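Local coordinates for pesticidal crystal protein Cry4Aa (Bacillus thuringiensis, PDB 2C9K), which binds midgut epithelial cells of mosquito larvae and promotes their colloid-osmotic lysis, this chain being the functional three-domain toxin portion of a longer protoxin, at residues Ala70-Arg76 with Val117-Leu121; Asn215-Asn219 with Tyr274-Asp278; Asn310-Thr314 with Tyr370-Met376; Ser518-Arg522 with Ser574-Phe579; Tyr525-Ala531 with Leu551-Gly557. One frame throughout, in Å; residues are numbered along the deposited sequence.

Interaction 1: residues Ala70-Arg76 with Val117-Leu121; sequences ANKILNR and VIPEL
Arg76 and Glu120 illustrate how a salt bridge can border an apolar helix interface. The Glu120 chain, CG anti to its backbone nitrogen (chi1 -162°) and extended beyond, reaches across so that its OE1 lies 2.9 Å from Arg76 NH1. That nitrogen meets OE1 on the syn side, close to the guanidinium plane, whereas the bonds from NH1 and NH2 to OE2 are weak; the two flat groups are tilted 48° apart. The CD1 methyl of Ile73 rests 3.4 Å from Glu120 OE2, while CG2, the branch opposite its own backbone N, meets Val117 CG2. Leu74 crosses both Val117 and Leu121 at about a right angle, one methyl on each, its CD2 3.5 Å from Leu121 CD2. Ala70 CB completes the row against Leu121 CD1. The short helical pieces 70-74 and 117-121 run nearly antiparallel (173°) in the pore-forming helical bundle of the N-terminal domain. The chemistry implies hydrocarbon inside and, at the more exposed margin, a charge pair that probably favours the ionised forms of both groups.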
# COMPACT_ATOMS: atom_id res chain seq x y z
N ALA A 70 -7.92 -13.61 -22.32
CA ALA A 70 -6.89 -13.13 -21.42
C ALA A 70 -6.54 -14.23 -20.43
O ALA A 70 -5.37 -14.46 -20.13
CB ALA A 70 -7.37 -11.88 -20.68
N ASN A 71 -7.56 -14.91 -19.93
CA ASN A 71 -7.37 -15.98 -18.96
C ASN A 71 -6.63 -17.17 -19.55
O ASN A 71 -5.88 -17.87 -18.87
CB ASN A 71 -8.73 -16.42 -18.42
CG ASN A 71 -8.61 -17.33 -17.23
OD1 ASN A 71 -7.99 -16.96 -16.23
ND2 ASN A 71 -9.18 -18.52 -17.32
N LYS A 72 -6.85 -17.39 -20.84
CA LYS A 72 -6.25 -18.47 -21.60
C LYS A 72 -4.78 -18.19 -21.86
O LYS A 72 -3.95 -19.09 -21.83
CB LYS A 72 -7.01 -18.60 -22.92
CG LYS A 72 -6.66 -19.79 -23.80
CD LYS A 72 -7.47 -19.70 -25.10
CE LYS A 72 -8.98 -19.54 -24.83
NZ LYS A 72 -9.81 -19.35 -26.06
N ILE A 73 -4.47 -16.92 -22.11
CA ILE A 73 -3.11 -16.48 -22.41
C ILE A 73 -2.17 -16.44 -21.21
O ILE A 73 -1.03 -16.89 -21.30
CB ILE A 73 -3.12 -15.07 -23.05
CG1 ILE A 73 -3.91 -15.09 -24.36
CG2 ILE A 73 -1.69 -14.59 -23.29
CD1 ILE A 73 -3.96 -13.74 -25.07
N LEU A 74 -2.63 -15.87 -20.10
CA LEU A 74 -1.81 -15.76 -18.91
C LEU A 74 -1.71 -17.06 -18.13
O LEU A 74 -0.89 -17.19 -17.22
CB LEU A 74 -2.36 -14.65 -18.01
CG LEU A 74 -1.73 -13.25 -18.12
CD1 LEU A 74 -0.96 -13.09 -19.41
CD2 LEU A 74 -2.82 -12.21 -18.03
N ASN A 75 -2.54 -18.04 -18.48
CA ASN A 75 -2.51 -19.34 -17.82
C ASN A 75 -1.44 -20.23 -18.44
O ASN A 75 -1.36 -21.43 -18.16
CB ASN A 75 -3.88 -20.01 -17.90
CG ASN A 75 -4.69 -19.83 -16.62
OD1 ASN A 75 -4.47 -18.89 -15.86
ND2 ASN A 75 -5.65 -20.73 -16.38
N ARG A 76 -0.61 -19.64 -19.30
CA ARG A 76 0.48 -20.36 -19.94
C ARG A 76 1.69 -20.27 -19.03
O ARG A 76 2.53 -21.17 -19.01
CB ARG A 76 0.84 -19.73 -21.28
CG ARG A 76 -0.22 -19.86 -22.35
CD ARG A 76 0.18 -19.04 -23.55
NE ARG A 76 -0.82 -19.02 -24.59
CZ ARG A 76 -0.84 -18.13 -25.58
NH1 ARG A 76 0.10 -17.19 -25.63
NH2 ARG A 76 -1.79 -18.17 -26.51
N VAL A 117 4.03 -12.97 -23.91
CA VAL A 117 2.71 -13.07 -23.29
C VAL A 117 2.14 -11.75 -22.77
O VAL A 117 0.92 -11.55 -22.78
CB VAL A 117 2.68 -14.10 -22.14
CG1 VAL A 117 3.27 -13.51 -20.87
CG2 VAL A 117 1.26 -14.56 -21.90
N ILE A 118 3.00 -10.86 -22.31
CA ILE A 118 2.52 -9.58 -21.80
C ILE A 118 2.09 -8.67 -22.96
O ILE A 118 1.01 -8.07 -22.90
CB ILE A 118 3.57 -8.90 -20.90
CG1 ILE A 118 3.58 -9.60 -19.54
CG2 ILE A 118 3.26 -7.43 -20.75
CD1 ILE A 118 4.63 -9.09 -18.59
N PRO A 119 2.91 -8.55 -24.02
CA PRO A 119 2.46 -7.68 -25.10
C PRO A 119 1.21 -8.30 -25.74
O PRO A 119 0.29 -7.59 -26.16
CB PRO A 119 3.65 -7.66 -26.05
CG PRO A 119 4.81 -7.79 -25.11
CD PRO A 119 4.33 -8.88 -24.18
N GLU A 120 1.18 -9.62 -25.80
CA GLU A 120 0.03 -10.33 -26.37
C GLU A 120 -1.21 -9.86 -25.60
O GLU A 120 -2.17 -9.36 -26.19
CB GLU A 120 0.20 -11.84 -26.19
CG GLU A 120 -0.68 -12.69 -27.09
CD GLU A 120 -0.44 -14.19 -26.90
OE1 GLU A 120 0.74 -14.59 -26.75
OE2 GLU A 120 -1.43 -14.96 -26.90
N LEU A 121 -1.15 -10.02 -24.28
CA LEU A 121 -2.24 -9.62 -23.40
C LEU A 121 -2.76 -8.24 -23.73
O LEU A 121 -3.95 -8.06 -24.02
CB LEU A 121 -1.76 -9.65 -21.95
CG LEU A 121 -2.77 -9.14 -20.92
CD1 LEU A 121 -3.98 -10.05 -20.92
CD2 LEU A 121 -2.13 -9.09 -19.54

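Interaction 2: residues Asn215-Asn219 with Tyr274-Asp278; sequences NLDGN and YKYYD
Leu216 opens the contact by laying its CD2 methyl against the aliphatic part of Lys275, 3.7 Å from CD. Lys275 is extended beyond CG, so that its methylenes make the apolar surface while NZ is carried away to the carbonyl oxygen of Glu270. The Leu216 carbonyl oxygen comes to the edge of the Tyr276 ring, near the ring plane, 3.5 Å from CE2. Asp217 and Gly218, both with positive phi, form the corner of a type I' beta turn that runs from Leu216 to Asn219. Asp217 lies at the margin, where a water joins its OD2 to the carbonyl of Asn215; Tyr276 OH also approaches this water, at a modelled distance too short to be trusted. Asn219 makes the polar link. A chi1 of -163° swings its amide clear of its own backbone N toward the other segment's carbonyls, where ND2 gives one proton to Lys275 O at 2.7 Å and the other to Tyr277 O at 2.8 Å. The second bond is the straighter, 163° at the hydrogen, and Tyr277 O lies close to the amide plane, whereas Lys275 O is tilted from it. A single amide thereby spans the end of the short 3-10 segment. The turn lies between helices 183-208 and 222-240 of the N-terminal helical domain; its partner precedes helix 279-286, with Asp278 at its N-cap position, so the contact bridges helical and beta-sheet domains.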
# COMPACT_ATOMS: atom_id res chain seq x y z
N ASN A 215 -27.31 5.86 -12.39
CA ASN A 215 -27.92 5.66 -11.08
C ASN A 215 -27.91 6.91 -10.21
O ASN A 215 -28.81 7.12 -9.40
CB ASN A 215 -27.19 4.55 -10.32
CG ASN A 215 -27.29 3.21 -11.00
OD1 ASN A 215 -26.59 2.26 -10.64
ND2 ASN A 215 -28.17 3.12 -11.99
N LEU A 216 -26.88 7.74 -10.39
CA LEU A 216 -26.76 8.97 -9.61
C LEU A 216 -27.31 10.18 -10.37
O LEU A 216 -27.08 11.33 -9.99
CB LEU A 216 -25.29 9.20 -9.27
CG LEU A 216 -24.60 8.07 -8.51
CD1 LEU A 216 -23.19 8.48 -8.18
CD2 LEU A 216 -25.37 7.76 -7.23
N ASP A 217 -28.04 9.90 -11.44
CA ASP A 217 -28.63 10.92 -12.29
C ASP A 217 -27.59 11.78 -12.97
O ASP A 217 -27.82 12.96 -13.24
CB ASP A 217 -29.61 11.78 -11.49
CG ASP A 217 -30.95 11.10 -11.30
OD1 ASP A 217 -31.59 10.74 -12.31
OD2 ASP A 217 -31.36 10.91 -10.14
N GLY A 218 -26.44 11.18 -13.24
CA GLY A 218 -25.37 11.87 -13.92
C GLY A 218 -24.14 12.22 -13.11
O GLY A 218 -23.07 12.46 -13.67
N ASN A 219 -24.26 12.25 -11.79
CA ASN A 219 -23.11 12.62 -10.98
C ASN A 219 -21.97 11.62 -11.15
O ASN A 219 -22.19 10.48 -11.53
CB ASN A 219 -23.50 12.73 -9.50
CG ASN A 219 -22.48 13.50 -8.69
OD1 ASN A 219 -21.55 14.08 -9.24
ND2 ASN A 219 -22.65 13.52 -7.37
N TYR A 274 -25.44 12.46 0.12
CA TYR A 274 -24.11 12.94 -0.23
C TYR A 274 -23.57 12.44 -1.57
O TYR A 274 -22.63 13.02 -2.12
CB TYR A 274 -23.14 12.60 0.90
CG TYR A 274 -23.69 13.01 2.23
CD1 TYR A 274 -24.22 12.06 3.10
CD2 TYR A 274 -23.78 14.35 2.59
CE1 TYR A 274 -24.84 12.44 4.29
CE2 TYR A 274 -24.39 14.75 3.78
CZ TYR A 274 -24.92 13.78 4.62
OH TYR A 274 -25.53 14.15 5.80
N LYS A 275 -24.15 11.37 -2.09
CA LYS A 275 -23.69 10.84 -3.36
C LYS A 275 -24.03 11.79 -4.50
O LYS A 275 -23.51 11.65 -5.61
CB LYS A 275 -24.31 9.46 -3.62
CG LYS A 275 -25.82 9.43 -3.46
CD LYS A 275 -26.37 8.03 -3.66
CE LYS A 275 -27.88 8.05 -3.73
NZ LYS A 275 -28.46 6.68 -3.81
N TYR A 276 -24.89 12.77 -4.23
CA TYR A 276 -25.32 13.73 -5.25
C TYR A 276 -24.51 15.02 -5.23
O TYR A 276 -24.67 15.88 -6.08
CB TYR A 276 -26.81 14.06 -5.09
CG TYR A 276 -27.74 12.89 -5.34
CD1 TYR A 276 -28.65 12.48 -4.37
CD2 TYR A 276 -27.71 12.19 -6.55
CE1 TYR A 276 -29.51 11.41 -4.59
CE2 TYR A 276 -28.57 11.11 -6.78
CZ TYR A 276 -29.46 10.73 -5.79
OH TYR A 276 -30.29 9.66 -5.98
N TYR A 277 -23.64 15.15 -4.23
CA TYR A 277 -22.78 16.32 -4.10
C TYR A 277 -21.56 16.15 -4.98
O TYR A 277 -21.31 15.07 -5.53
CB TYR A 277 -22.33 16.50 -2.66
CG TYR A 277 -23.37 17.09 -1.76
CD1 TYR A 277 -24.60 16.46 -1.57
CD2 TYR A 277 -23.15 18.30 -1.11
CE1 TYR A 277 -25.58 17.02 -0.75
CE2 TYR A 277 -24.11 18.87 -0.30
CZ TYR A 277 -25.32 18.23 -0.12
OH TYR A 277 -26.26 18.78 0.69
N ASP A 278 -20.78 17.22 -5.10
CA ASP A 278 -19.57 17.23 -5.91
C ASP A 278 -18.60 16.13 -5.50
O ASP A 278 -18.48 15.78 -4.33
CB ASP A 278 -18.89 18.59 -5.79
CG ASP A 278 -17.80 18.78 -6.82
OD1 ASP A 278 -18.13 18.87 -8.02
OD2 ASP A 278 -16.61 18.83 -6.42
O HOH W 1 -30.68 9.22 -8.33

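Interaction 3: residues Asn310-Thr314 with Tyr370-Met376; sequences NNFFT and YNNISKM
Phe313 N donates to Ile373 O at 2.8 Å, a nearly straight bond of 164° that lies in the carbonyl plane. The same residue accepts at its other end: Asn372 ND2 reaches Phe313 O at 2.9 Å, with the oxygen in the plane of the amide and the bond almost linear. One backbone bond and one side-chain bond thus join the two strand beginnings here, without a regular ladder. Phe312 has its ring in the position between backbone N and carbonyl carbon (chi1 56°), which brings CZ over one face of Tyr370, 3.6 Å from CG and off-centre; the rings are inclined to each other by 39°. Its CD1 also lies 3.7 Å from Asn372 ND2, the ring and amide planes turned well away from parallel. The Phe313 ring instead touches Ile373 CG2 and the bent end of Met376, whose CE lies 4.0 Å from Phe313 CE1. Ser374 CB packs against the backbone of Asn311 and Phe312. Ser374 and Lys375 also form a classic beta bulge opposite Ile360. Strands 313-322 and 373-381 belong to separate four-stranded antiparallel sheets of the beta prism that forms the middle domain of these toxins; Phe301 of strand 294-303 meets the Phe313 ring edge-to-face, and strand 450-457 covers Asn372 and Ile373.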
# COMPACT_ATOMS: atom_id res chain seq x y z
N ASN A 310 -33.03 1.75 21.00
CA ASN A 310 -32.75 2.51 19.79
C ASN A 310 -31.79 3.67 19.97
O ASN A 310 -31.96 4.73 19.36
CB ASN A 310 -34.05 3.02 19.18
CG ASN A 310 -34.93 1.91 18.70
OD1 ASN A 310 -34.50 1.06 17.91
ND2 ASN A 310 -36.17 1.88 19.17
N ASN A 311 -30.78 3.47 20.81
CA ASN A 311 -29.79 4.51 21.01
C ASN A 311 -28.77 4.28 19.89
O ASN A 311 -28.71 3.20 19.30
CB ASN A 311 -29.10 4.37 22.38
CG ASN A 311 -28.51 5.68 22.89
OD1 ASN A 311 -27.99 6.49 22.12
ND2 ASN A 311 -28.57 5.89 24.20
N PHE A 312 -28.00 5.31 19.58
CA PHE A 312 -26.99 5.19 18.56
C PHE A 312 -25.90 6.21 18.84
O PHE A 312 -26.06 7.07 19.70
CB PHE A 312 -27.60 5.39 17.16
CG PHE A 312 -28.33 6.68 16.98
CD1 PHE A 312 -27.65 7.90 16.98
CD2 PHE A 312 -29.71 6.69 16.80
CE1 PHE A 312 -28.33 9.10 16.80
CE2 PHE A 312 -30.40 7.89 16.62
CZ PHE A 312 -29.70 9.09 16.62
N PHE A 313 -24.79 6.10 18.13
CA PHE A 313 -23.71 7.03 18.34
C PHE A 313 -23.94 8.32 17.59
O PHE A 313 -23.99 8.37 16.36
CB PHE A 313 -22.37 6.38 17.99
CG PHE A 313 -21.99 5.27 18.93
CD1 PHE A 313 -21.79 3.97 18.46
CD2 PHE A 313 -21.87 5.51 20.30
CE1 PHE A 313 -21.48 2.94 19.33
CE2 PHE A 313 -21.56 4.48 21.18
CZ PHE A 313 -21.36 3.19 20.70
N THR A 314 -24.13 9.36 18.37
CA THR A 314 -24.38 10.69 17.86
C THR A 314 -23.23 11.24 17.05
O THR A 314 -23.44 11.76 15.95
CB THR A 314 -24.68 11.61 19.04
OG1 THR A 314 -26.09 11.67 19.23
CG2 THR A 314 -24.10 12.99 18.82
N TYR A 370 -32.05 8.85 10.66
CA TYR A 370 -30.75 8.40 11.16
C TYR A 370 -30.33 7.01 10.69
O TYR A 370 -31.11 6.06 10.76
CB TYR A 370 -30.74 8.41 12.70
CG TYR A 370 -31.01 9.75 13.34
CD1 TYR A 370 -32.22 10.01 13.99
CD2 TYR A 370 -30.07 10.78 13.27
CE1 TYR A 370 -32.48 11.25 14.56
CE2 TYR A 370 -30.33 12.03 13.83
CZ TYR A 370 -31.54 12.26 14.47
OH TYR A 370 -31.80 13.51 15.01
N ASN A 371 -29.09 6.89 10.20
CA ASN A 371 -28.55 5.60 9.78
C ASN A 371 -27.20 5.39 10.46
O ASN A 371 -26.34 4.65 9.97
CB ASN A 371 -28.42 5.49 8.25
CG ASN A 371 -27.53 6.56 7.63
OD1 ASN A 371 -27.33 6.58 6.42
ND2 ASN A 371 -27.00 7.46 8.45
N ASN A 372 -27.06 6.05 11.61
CA ASN A 372 -25.87 6.01 12.45
C ASN A 372 -25.46 4.63 12.94
O ASN A 372 -26.22 3.66 12.87
CB ASN A 372 -26.09 6.88 13.69
CG ASN A 372 -26.32 8.32 13.36
OD1 ASN A 372 -27.07 8.65 12.44
ND2 ASN A 372 -25.68 9.21 14.11
N ILE A 373 -24.23 4.56 13.46
CA ILE A 373 -23.70 3.33 14.03
C ILE A 373 -24.19 3.28 15.47
O ILE A 373 -24.08 4.26 16.21
CB ILE A 373 -22.14 3.34 14.03
CG1 ILE A 373 -21.62 3.34 12.59
CG2 ILE A 373 -21.61 2.13 14.77
CD1 ILE A 373 -20.10 3.36 12.49
N SER A 374 -24.75 2.15 15.88
CA SER A 374 -25.24 2.02 17.24
C SER A 374 -24.49 0.92 17.99
O SER A 374 -24.57 0.83 19.22
CB SER A 374 -26.74 1.72 17.25
OG SER A 374 -27.02 0.40 16.79
N LYS A 375 -23.74 0.10 17.27
CA LYS A 375 -22.99 -0.97 17.90
C LYS A 375 -21.78 -1.42 17.06
O LYS A 375 -21.85 -1.45 15.82
CB LYS A 375 -23.91 -2.17 18.14
CG LYS A 375 -23.25 -3.33 18.85
CD LYS A 375 -24.13 -4.56 18.81
CE LYS A 375 -23.45 -5.75 19.48
NZ LYS A 375 -23.10 -5.43 20.89
N MET A 376 -20.68 -1.77 17.72
CA MET A 376 -19.49 -2.21 17.01
C MET A 376 -18.73 -3.34 17.70
O MET A 376 -18.53 -3.32 18.91
CB MET A 376 -18.54 -1.04 16.77
CG MET A 376 -19.04 -0.03 15.77
SD MET A 376 -17.88 1.32 15.56
CE MET A 376 -18.33 2.35 16.94

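Interaction 4: residues Ser518-Arg522 with Ser574-Phe579; sequences SYFIR and SNEVKF
Tyr519 and Val577 form an antiparallel hydrogen-bonded pair: Tyr519 N gives to Val577 O at 2.7 Å, and Val577 N returns to Tyr519 O at 3.3 Å. The non-hydrogen-bonded pair Ser518-Lys578 flanks it on one side, and only toward Ile521 does a water take over. Ile521 N is met by this water at 2.8 Å, and the water reaches Asn575 O at 2.9 Å, bridging the two segments where they part; Ile521 also has a backbone bond with Phe573. Ser518 OG makes a weak bond to Glu576 OE1, at the exposed side of the sheet. Strand 517-527 is antiparallel to 577-579 and 569-572, and on its other edge to 600-609, where Ser518 and Phe520 bond to Ile610 and Leu608; this is a sheet of the jelly-roll beta sandwich that forms the C-terminal domain of Cry toxins. On the buried face Tyr519 CE1 touches Phe579 CD1 at 3.6 Å, at the edge of the Phe579 ring, the ring planes 43° apart. Tyr519 OH is satisfied elsewhere, by His512 NE2 and Tyr467 O. Lys578 bends away to bond Val544 O through NZ. On the outer face the Phe520 ring swings back (chi1 -84°), carrying CE2 to 3.5 Å from Glu576 CB.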
# COMPACT_ATOMS: atom_id res chain seq x y z
N SER A 518 27.40 -0.72 12.06
CA SER A 518 27.82 0.52 11.42
C SER A 518 27.01 0.57 10.13
O SER A 518 26.66 -0.47 9.58
CB SER A 518 29.31 0.51 11.11
OG SER A 518 30.05 1.06 12.20
N TYR A 519 26.69 1.77 9.66
CA TYR A 519 25.90 1.88 8.45
C TYR A 519 26.32 3.06 7.60
O TYR A 519 27.27 3.77 7.91
CB TYR A 519 24.42 2.10 8.77
CG TYR A 519 23.76 1.08 9.66
CD1 TYR A 519 24.01 1.04 11.03
CD2 TYR A 519 22.88 0.14 9.12
CE1 TYR A 519 23.40 0.09 11.86
CE2 TYR A 519 22.26 -0.82 9.93
CZ TYR A 519 22.53 -0.84 11.30
OH TYR A 519 21.93 -1.79 12.09
N PHE A 520 25.57 3.23 6.53
CA PHE A 520 25.70 4.36 5.63
C PHE A 520 24.21 4.65 5.49
O PHE A 520 23.43 3.74 5.26
CB PHE A 520 26.30 3.97 4.27
CG PHE A 520 27.80 3.92 4.27
CD1 PHE A 520 28.48 2.82 3.75
CD2 PHE A 520 28.54 4.95 4.85
CE1 PHE A 520 29.87 2.74 3.82
CE2 PHE A 520 29.94 4.88 4.93
CZ PHE A 520 30.60 3.77 4.41
N ILE A 521 23.79 5.89 5.70
CA ILE A 521 22.38 6.14 5.52
C ILE A 521 22.25 6.71 4.09
O ILE A 521 23.01 7.59 3.69
CB ILE A 521 21.78 7.07 6.68
CG1 ILE A 521 21.23 8.37 6.13
CG2 ILE A 521 22.81 7.29 7.78
CD1 ILE A 521 19.91 8.20 5.49
N ARG A 522 21.33 6.13 3.32
CA ARG A 522 21.10 6.50 1.92
C ARG A 522 19.69 7.04 1.73
O ARG A 522 18.76 6.56 2.36
CB ARG A 522 21.30 5.27 1.05
CG ARG A 522 21.18 5.49 -0.43
CD ARG A 522 21.51 4.22 -1.18
NE ARG A 522 20.40 3.27 -1.20
CZ ARG A 522 20.48 2.05 -1.72
NH1 ARG A 522 21.63 1.63 -2.24
NH2 ARG A 522 19.43 1.25 -1.73
N SER A 574 28.42 10.35 3.03
CA SER A 574 29.76 9.78 3.12
C SER A 574 30.09 9.16 4.48
O SER A 574 30.30 7.96 4.58
CB SER A 574 30.80 10.84 2.76
OG SER A 574 30.63 12.00 3.54
N ASN A 575 30.14 9.98 5.52
CA ASN A 575 30.46 9.48 6.85
C ASN A 575 29.51 8.38 7.32
O ASN A 575 28.32 8.38 7.00
CB ASN A 575 30.46 10.64 7.86
CG ASN A 575 29.22 11.49 7.78
OD1 ASN A 575 28.86 11.99 6.70
ND2 ASN A 575 28.55 11.68 8.91
N GLU A 576 30.05 7.43 8.07
CA GLU A 576 29.25 6.32 8.58
C GLU A 576 28.83 6.52 10.03
O GLU A 576 29.40 7.32 10.77
CB GLU A 576 30.01 5.00 8.45
CG GLU A 576 31.38 4.98 9.11
CD GLU A 576 32.02 3.60 9.04
OE1 GLU A 576 31.62 2.72 9.84
OE2 GLU A 576 32.90 3.39 8.18
N VAL A 577 27.81 5.77 10.43
CA VAL A 577 27.28 5.86 11.77
C VAL A 577 27.26 4.47 12.42
O VAL A 577 27.22 3.44 11.74
CB VAL A 577 25.86 6.43 11.73
CG1 VAL A 577 25.80 7.59 10.75
CG2 VAL A 577 24.87 5.36 11.34
N LYS A 578 27.31 4.44 13.74
CA LYS A 578 27.28 3.19 14.48
C LYS A 578 26.25 3.33 15.59
O LYS A 578 26.25 4.31 16.34
CB LYS A 578 28.66 2.86 15.06
CG LYS A 578 29.26 3.91 16.00
CD LYS A 578 29.71 5.18 15.25
CE LYS A 578 28.64 6.28 15.25
NZ LYS A 578 28.97 7.37 14.30
N PHE A 579 25.37 2.34 15.69
CA PHE A 579 24.33 2.33 16.70
C PHE A 579 24.52 1.17 17.67
O PHE A 579 24.94 0.08 17.27
CB PHE A 579 22.96 2.22 16.02
CG PHE A 579 22.68 3.29 15.01
CD1 PHE A 579 22.39 2.97 13.69
CD2 PHE A 579 22.67 4.63 15.39
CE1 PHE A 579 22.08 3.96 12.77
CE2 PHE A 579 22.35 5.63 14.46
CZ PHE A 579 22.06 5.29 13.15
O HOH W 2 25.98 7.64 5.39

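Interaction 5: residues Tyr525-Ala531 with Leu551-Gly557; sequences YASNGSA and LNPTFSG
The chain at 551-557 crosses 525-531 at nearly a right angle, their end-to-end directions 87° apart, and Ser527 O receives both Thr554 N and Phe555 N, the first at a length too short to be taken literally. Thr554 reinforces the crossing with its side chain: a chi1 of 71° turns OG1 to Ser527 N, from which it accepts at 2.9 Å, and OG1 is also hydrogen-bonded to Asp567 O. Tyr525 is held at its hydroxyl and covered on one face. Its OH accepts from Asn552 N at 2.9 Å, while Leu551 CD2 sits almost centrally over one ring face, 3.7 Å from the centroid, a well-formed CH-pi contact. A second such contact follows, Asn528 CB lying over a face of Phe555, and the two side chains run side by side in one direction. Beyond it Asn528 ND2 reaches Gly557 O at 3.3 Å. Pro553 meanwhile presses CB and CG against the backbone of Gly529 and Ser530. The loop after strand 545-550 is in this way folded over the end of strand 517-527, with strand 600-609 alongside through Val600, Leu601 and Ile602, and strand 569-572 lying against Tyr525 and Leu551 through Leu571.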
# COMPACT_ATOMS: atom_id res chain seq x y z
N TYR A 525 15.18 10.16 -3.14
CA TYR A 525 14.45 11.41 -3.29
C TYR A 525 14.22 11.79 -4.74
O TYR A 525 14.73 11.15 -5.65
CB TYR A 525 15.26 12.53 -2.65
CG TYR A 525 16.45 12.88 -3.52
CD1 TYR A 525 16.51 14.09 -4.23
CD2 TYR A 525 17.48 11.96 -3.71
CE1 TYR A 525 17.56 14.35 -5.11
CE2 TYR A 525 18.53 12.22 -4.59
CZ TYR A 525 18.56 13.42 -5.28
OH TYR A 525 19.59 13.66 -6.16
N ALA A 526 13.48 12.88 -4.92
CA ALA A 526 13.18 13.45 -6.23
C ALA A 526 13.51 14.93 -6.07
O ALA A 526 13.45 15.47 -4.96
CB ALA A 526 11.71 13.27 -6.56
N SER A 527 13.86 15.60 -7.16
CA SER A 527 14.21 17.01 -7.07
C SER A 527 14.38 17.67 -8.42
O SER A 527 15.01 17.11 -9.32
CB SER A 527 15.52 17.15 -6.29
OG SER A 527 15.99 18.49 -6.32
N ASN A 528 13.81 18.85 -8.58
CA ASN A 528 13.97 19.58 -9.82
C ASN A 528 15.17 20.52 -9.60
O ASN A 528 16.19 20.09 -9.07
CB ASN A 528 12.70 20.36 -10.19
CG ASN A 528 12.13 21.12 -9.02
OD1 ASN A 528 12.86 21.54 -8.12
ND2 ASN A 528 10.81 21.32 -9.03
N GLY A 529 15.04 21.78 -9.99
CA GLY A 529 16.15 22.71 -9.83
C GLY A 529 17.26 22.43 -10.83
O GLY A 529 17.08 21.67 -11.78
N SER A 530 18.43 23.03 -10.62
CA SER A 530 19.54 22.83 -11.54
C SER A 530 20.85 22.65 -10.80
O SER A 530 20.93 22.85 -9.59
CB SER A 530 19.69 24.03 -12.46
OG SER A 530 20.37 25.07 -11.78
N ALA A 531 21.89 22.30 -11.55
CA ALA A 531 23.21 22.08 -10.98
C ALA A 531 23.73 23.25 -10.14
O ALA A 531 24.52 23.06 -9.22
CB ALA A 531 24.20 21.76 -12.11
N LEU A 551 22.04 17.55 -3.04
CA LEU A 551 21.18 16.71 -3.85
C LEU A 551 21.28 17.16 -5.30
O LEU A 551 21.60 18.31 -5.58
CB LEU A 551 19.73 16.81 -3.36
CG LEU A 551 19.47 16.22 -1.97
CD1 LEU A 551 18.01 16.42 -1.60
CD2 LEU A 551 19.81 14.74 -1.97
N ASN A 552 21.01 16.24 -6.23
CA ASN A 552 21.08 16.56 -7.66
C ASN A 552 19.70 16.66 -8.28
O ASN A 552 18.73 16.09 -7.76
CB ASN A 552 21.86 15.48 -8.40
CG ASN A 552 23.25 15.28 -7.85
OD1 ASN A 552 23.79 14.17 -7.90
ND2 ASN A 552 23.85 16.35 -7.32
N PRO A 553 19.58 17.38 -9.40
CA PRO A 553 18.27 17.51 -10.06
C PRO A 553 17.96 16.11 -10.57
O PRO A 553 18.87 15.37 -10.91
CB PRO A 553 18.55 18.48 -11.19
CG PRO A 553 19.68 19.29 -10.65
CD PRO A 553 20.56 18.28 -10.02
N THR A 554 16.68 15.75 -10.62
CA THR A 554 16.32 14.41 -11.09
C THR A 554 15.16 14.46 -12.07
O THR A 554 14.93 13.51 -12.83
CB THR A 554 15.97 13.50 -9.90
OG1 THR A 554 14.71 13.91 -9.35
CG2 THR A 554 17.04 13.60 -8.83
N PHE A 555 14.43 15.56 -12.04
CA PHE A 555 13.31 15.73 -12.95
C PHE A 555 13.14 17.21 -13.23
O PHE A 555 13.84 18.04 -12.66
CB PHE A 555 12.03 15.14 -12.34
CG PHE A 555 11.42 15.98 -11.26
CD1 PHE A 555 10.38 16.86 -11.54
CD2 PHE A 555 11.86 15.87 -9.94
CE1 PHE A 555 9.78 17.62 -10.53
CE2 PHE A 555 11.27 16.62 -8.93
CZ PHE A 555 10.22 17.50 -9.22
N SER A 556 12.22 17.53 -14.13
CA SER A 556 11.96 18.92 -14.48
C SER A 556 10.47 19.18 -14.52
O SER A 556 9.68 18.30 -14.89
CB SER A 556 12.62 19.25 -15.82
OG SER A 556 12.47 18.19 -16.74
N GLY A 557 10.08 20.38 -14.15
CA GLY A 557 8.67 20.72 -14.13
C GLY A 557 8.28 20.89 -12.68
O GLY A 557 9.14 20.94 -11.80
O HOH W 3 18.90 19.31 -5.82

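From the N terminus, interaction 1 comes first, closing a loop of about forty residues within the helical bundle. Interaction 2 follows in series and joins the end of that domain to the start of the next, and interaction 3 then closes a loop wholly inside the beta prism; the nearest atoms of interactions 2 and 3 are about 7 Å apart. The last two contacts lie in the C-terminal sandwich and do nest: 525-531 with 551-557 falls within the span from 518 to 579 that interaction 4 closes, and both use strand 517-527. No contacts cross. Interactions 3 and 4, with centres about 53 Å apart, lie on opposite sides of the chain's centre.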